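Side-chain contacts in NikO protein (Streptomyces tendae, PDB 4FQD), which is an enolpyruvyl transferase of the EPSP synthase family, related to MurA and essential in the biosynthesis of nikkomycin: residues A76-D79 against T84-V87; L65-R70 against A99-R104. The protein carries 4 engineered substitutions. All coordinates share one frame; numbering follows the deposited sequence.

Overall arrangement
Along the chain the segments come in the order 65-70, 76-79, 84-87, 99-104, so the hairpin of interaction 1 falls within the stretch that interaction 2 brackets. Their centres lie about 15 Å apart. Helix 60-71 connects them: it is followed, after a short turn, by strand 75-79, Arg70 NH1 is probably hydrogen-bonded to Ala76 O, and Phe69 packs against Ala76 and Val87, while Glu67 and Ile68 of the same helix meet helix 99-102. The hairpin belongs to a mixed sheet with strands 50-54 and 257-260, strand 75-79 being outermost in this chain. Helix 60-71 thus packs on the hairpin through one set of residues and on helix 99-102 through another, within one part of the inverse barrel.

Interaction 1 (A76-D79 against T84-V87); sequences AHYD and TFTV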
# COMPACT_ATOMS: atom_id res chain seq x y z
N ALA A 76 -17.52 -22.95 33.84
CA ALA A 76 -17.41 -22.96 32.38
C ALA A 76 -17.93 -24.28 31.80
O ALA A 76 -17.47 -25.35 32.18
CB ALA A 76 -15.97 -22.73 31.95
N HIS A 77 -18.88 -24.18 30.88
CA HIS A 77 -19.43 -25.36 30.23
C HIS A 77 -19.77 -25.11 28.77
O HIS A 77 -20.54 -24.21 28.45
CB HIS A 77 -20.68 -25.85 30.97
CG HIS A 77 -21.38 -26.98 30.29
ND1 HIS A 77 -22.56 -26.81 29.59
CD2 HIS A 77 -21.07 -28.29 30.19
CE1 HIS A 77 -22.94 -27.97 29.09
NE2 HIS A 77 -22.06 -28.89 29.44
N TYR A 78 -19.18 -25.91 27.89
CA TYR A 78 -19.44 -25.79 26.46
C TYR A 78 -20.40 -26.87 25.97
O TYR A 78 -20.12 -28.06 26.08
CB TYR A 78 -18.13 -25.84 25.66
CG TYR A 78 -18.32 -25.68 24.17
CD1 TYR A 78 -18.73 -24.46 23.63
CD2 TYR A 78 -18.09 -26.74 23.30
CE1 TYR A 78 -18.90 -24.31 22.27
CE2 TYR A 78 -18.26 -26.59 21.94
CZ TYR A 78 -18.67 -25.38 21.42
OH TYR A 78 -18.84 -25.23 20.07
N ASP A 79 -21.53 -26.43 25.42
CA ASP A 79 -22.52 -27.35 24.87
C ASP A 79 -22.34 -27.42 23.36
O ASP A 79 -22.89 -26.60 22.62
CB ASP A 79 -23.93 -26.88 25.22
CG ASP A 79 -24.97 -27.97 25.03
OD1 ASP A 79 -24.73 -28.91 24.25
OD2 ASP A 79 -26.04 -27.88 25.67
N THR A 84 -22.89 -23.51 22.47
CA THR A 84 -23.09 -22.47 23.47
C THR A 84 -22.07 -22.58 24.60
O THR A 84 -21.93 -23.63 25.22
CB THR A 84 -24.51 -22.52 24.05
OG1 THR A 84 -25.47 -22.33 23.01
CG2 THR A 84 -24.69 -21.45 25.11
N PHE A 85 -21.36 -21.49 24.85
CA PHE A 85 -20.37 -21.44 25.91
C PHE A 85 -20.87 -20.59 27.06
O PHE A 85 -21.09 -19.39 26.90
CB PHE A 85 -19.06 -20.85 25.38
CG PHE A 85 -17.86 -21.13 26.25
CD1 PHE A 85 -17.88 -22.18 27.16
CD2 PHE A 85 -16.73 -20.34 26.16
CE1 PHE A 85 -16.78 -22.43 27.96
CE2 PHE A 85 -15.63 -20.59 26.96
CZ PHE A 85 -15.65 -21.64 27.86
N THR A 86 -21.06 -21.21 28.22
CA THR A 86 -21.53 -20.49 29.40
C THR A 86 -20.45 -20.43 30.48
O THR A 86 -20.00 -21.46 30.98
CB THR A 86 -22.80 -21.13 29.99
OG1 THR A 86 -23.84 -21.11 29.01
CG2 THR A 86 -23.25 -20.36 31.22
N VAL A 87 -20.03 -19.21 30.82
CA VAL A 87 -19.00 -19.01 31.83
C VAL A 87 -19.52 -18.13 32.97
O VAL A 87 -20.47 -17.38 32.80
CB VAL A 87 -17.74 -18.36 31.23
CG1 VAL A 87 -17.09 -19.28 30.21
CG2 VAL A 87 -18.09 -17.02 30.59
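Strands 76-79 and 84-87 run antiparallel at 170°, 4.8 Å between axes, as the two arms of a hairpin, with Ala76 facing Val87, His77 Thr86, Tyr78 Phe85 and Asp79 Thr84. His77 and Thr86 make a reciprocal backbone pair: His77 N to Thr86 O is 2.9 Å and Thr86 N to His77 O 3.1 Å. Asp79 and Thr84 do the same; Asp79 N reaches Thr84 O at 2.8 Å, nearly straight, whereas the return donor, Thr84 N, comes to Asp79 O from above the carbonyl plane.

Ala76, Tyr78, Phe85 and Val87 share the face turned to helices 34-44 and 60-71. Phe85, its CG anti to the backbone N (chi1 -163°), stands its ring off the sheet, with the CD1-CE1 edge against the partner strand: CD1 lies 4.0 Å from Tyr78 CB, and CE1 4.1 Å from Ala76 CB. His77 O sits at this ring's edge, near its plane, and Val87 CG1 lies over one face, offset toward the rim. Val87 CG1 also closes on Ala76 CB at 4.0 Å. In return, Phe85 CB stands at the edge of the Tyr78 ring, whose OH is hydrogen-bonded to Cys56 O.

On the other face, Asp79 OD1 accepts from Ala81 N in the turn, and Thr84 and Thr86 pack on Arg52. The chemistry is therefore two-sided: backbone bonds set the pairing, while one face is largely apolar and packs on helices and the other is mainly polar.

Interaction 2 (L65-R70 against A99-R104); sequences LGEIFR and ADLVGR
Leu101 has the largest share of this contact, just ahead of Ile68, and lays its two methyl branches against Ile68 and Glu67 on helix 60-71. Its CG stands anti to the backbone N (chi1 172°), which carries the forked end out from the short helix 99-102 onto the longer one. There the branches part: CD2 lies 3.9 Å from Ile68 CG1, and CD1 goes to Glu67, 4.0 Å from CB and 3.3 Å from OE1.

Ile68 answers with its longer arm. With CG1-CD1 extended (chi2 178°), CG1 runs past Leu101 CG at 3.9 Å and CD1 goes on to Val102, ending 4.3 Å from its CG2. Beyond the two segments, Ile68 also packs on Leu111, and Leu101 on Val64, one helical turn before Ile68. Leu101 is thus met by Val64, Glu67 and Ile68, a single side of helix 60-71.

Glu67 borders the apolar patch with CB and, at the end of its extended chain, OE1, a carboxylate oxygen set against a methyl. OE1 is 5.1 Å from Arg104 NE, too far for a salt bridge, though the opposite charges may still attract weakly.

Cutting Leu101 back to an alanine would probably open a gap beside Ile68 CG1 and leave the Glu67 chain without its apolar neighbour.

With Val102 O hydrogen-bonded to Ser108 OG, the short helix is also tied to the chain that follows it. The arrangement is plain apolar packing of a one-turn helix on helix 60-71, within the inverse alpha/beta barrel of the enolpyruvyl transferase fold, whose helices lie inside its sheets.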
# COMPACT_ATOMS: atom_id res chain seq x y z
N LEU A 65 -9.79 -22.15 27.57
CA LEU A 65 -10.44 -21.11 28.37
C LEU A 65 -11.44 -21.71 29.35
O LEU A 65 -11.56 -21.25 30.49
CB LEU A 65 -11.15 -20.09 27.47
CG LEU A 65 -10.26 -19.07 26.74
CD1 LEU A 65 -11.10 -18.21 25.81
CD2 LEU A 65 -9.51 -18.21 27.74
N GLY A 66 -12.14 -22.74 28.91
CA GLY A 66 -13.09 -23.45 29.76
C GLY A 66 -12.39 -24.15 30.90
O GLY A 66 -12.88 -24.16 32.03
N GLU A 67 -11.23 -24.74 30.61
CA GLU A 67 -10.45 -25.43 31.63
C GLU A 67 -9.83 -24.45 32.61
O GLU A 67 -9.76 -24.72 33.81
CB GLU A 67 -9.37 -26.30 30.98
CG GLU A 67 -9.91 -27.48 30.18
CD GLU A 67 -8.82 -28.23 29.44
OE1 GLU A 67 -7.63 -27.86 29.58
OE2 GLU A 67 -9.15 -29.19 28.71
N ILE A 68 -9.39 -23.30 32.10
CA ILE A 68 -8.80 -22.26 32.93
C ILE A 68 -9.80 -21.76 33.96
O ILE A 68 -9.47 -21.57 35.14
CB ILE A 68 -8.28 -21.08 32.08
CG1 ILE A 68 -7.04 -21.51 31.28
CG2 ILE A 68 -7.94 -19.89 32.96
CD1 ILE A 68 -6.50 -20.42 30.38
N PHE A 69 -11.04 -21.55 33.52
CA PHE A 69 -12.11 -21.09 34.41
C PHE A 69 -12.36 -22.08 35.55
O PHE A 69 -12.37 -21.69 36.72
CB PHE A 69 -13.40 -20.87 33.62
CG PHE A 69 -13.60 -19.44 33.17
CD1 PHE A 69 -12.68 -18.84 32.32
CD2 PHE A 69 -14.70 -18.72 33.59
CE1 PHE A 69 -12.87 -17.53 31.91
CE2 PHE A 69 -14.89 -17.41 33.18
CZ PHE A 69 -13.97 -16.82 32.34
N ARG A 70 -12.55 -23.35 35.20
CA ARG A 70 -12.83 -24.38 36.20
C ARG A 70 -11.64 -24.61 37.13
O ARG A 70 -11.82 -24.95 38.30
CB ARG A 70 -13.24 -25.69 35.52
CG ARG A 70 -14.57 -25.62 34.78
CD ARG A 70 -14.96 -26.98 34.23
NE ARG A 70 -13.98 -27.49 33.27
CZ ARG A 70 -14.06 -27.31 31.96
NH1 ARG A 70 -15.07 -26.63 31.44
NH2 ARG A 70 -13.12 -27.81 31.16
N ALA A 99 0.66 -23.14 34.69
CA ALA A 99 1.42 -22.45 33.65
C ALA A 99 1.29 -23.09 32.27
O ALA A 99 1.04 -22.39 31.28
CB ALA A 99 2.89 -22.37 34.05
N ASP A 100 1.45 -24.40 32.21
CA ASP A 100 1.39 -25.12 30.94
C ASP A 100 0.01 -24.97 30.31
O ASP A 100 -0.12 -24.86 29.10
CB ASP A 100 1.72 -26.60 31.13
CG ASP A 100 1.85 -27.34 29.82
OD1 ASP A 100 2.13 -26.69 28.79
OD2 ASP A 100 1.67 -28.58 29.81
N LEU A 101 -1.01 -24.96 31.16
CA LEU A 101 -2.39 -24.80 30.71
C LEU A 101 -2.62 -23.41 30.12
O LEU A 101 -3.20 -23.28 29.04
CB LEU A 101 -3.35 -25.05 31.87
CG LEU A 101 -4.83 -24.73 31.61
CD1 LEU A 101 -5.41 -25.66 30.57
CD2 LEU A 101 -5.62 -24.79 32.91
N VAL A 102 -2.17 -22.39 30.84
CA VAL A 102 -2.32 -21.00 30.40
C VAL A 102 -1.56 -20.73 29.10
O VAL A 102 -2.07 -20.05 28.20
CB VAL A 102 -1.86 -20.02 31.50
CG1 VAL A 102 -1.64 -18.62 30.93
CG2 VAL A 102 -2.87 -19.98 32.64
N GLY A 103 -0.36 -21.27 28.99
CA GLY A 103 0.49 -21.04 27.83
C GLY A 103 0.04 -21.77 26.58
O GLY A 103 0.64 -21.60 25.51
N ARG A 104 -1.01 -22.57 26.70
CA ARG A 104 -1.54 -23.31 25.56
C ARG A 104 -2.17 -22.39 24.52
O ARG A 104 -2.16 -22.68 23.32
CB ARG A 104 -2.57 -24.35 26.02
CG ARG A 104 -1.97 -25.54 26.74
CD ARG A 104 -3.05 -26.44 27.32
NE ARG A 104 -3.81 -27.14 26.28
CZ ARG A 104 -3.53 -28.36 25.85
NH1 ARG A 104 -2.50 -29.03 26.36
NH2 ARG A 104 -4.27 -28.92 24.90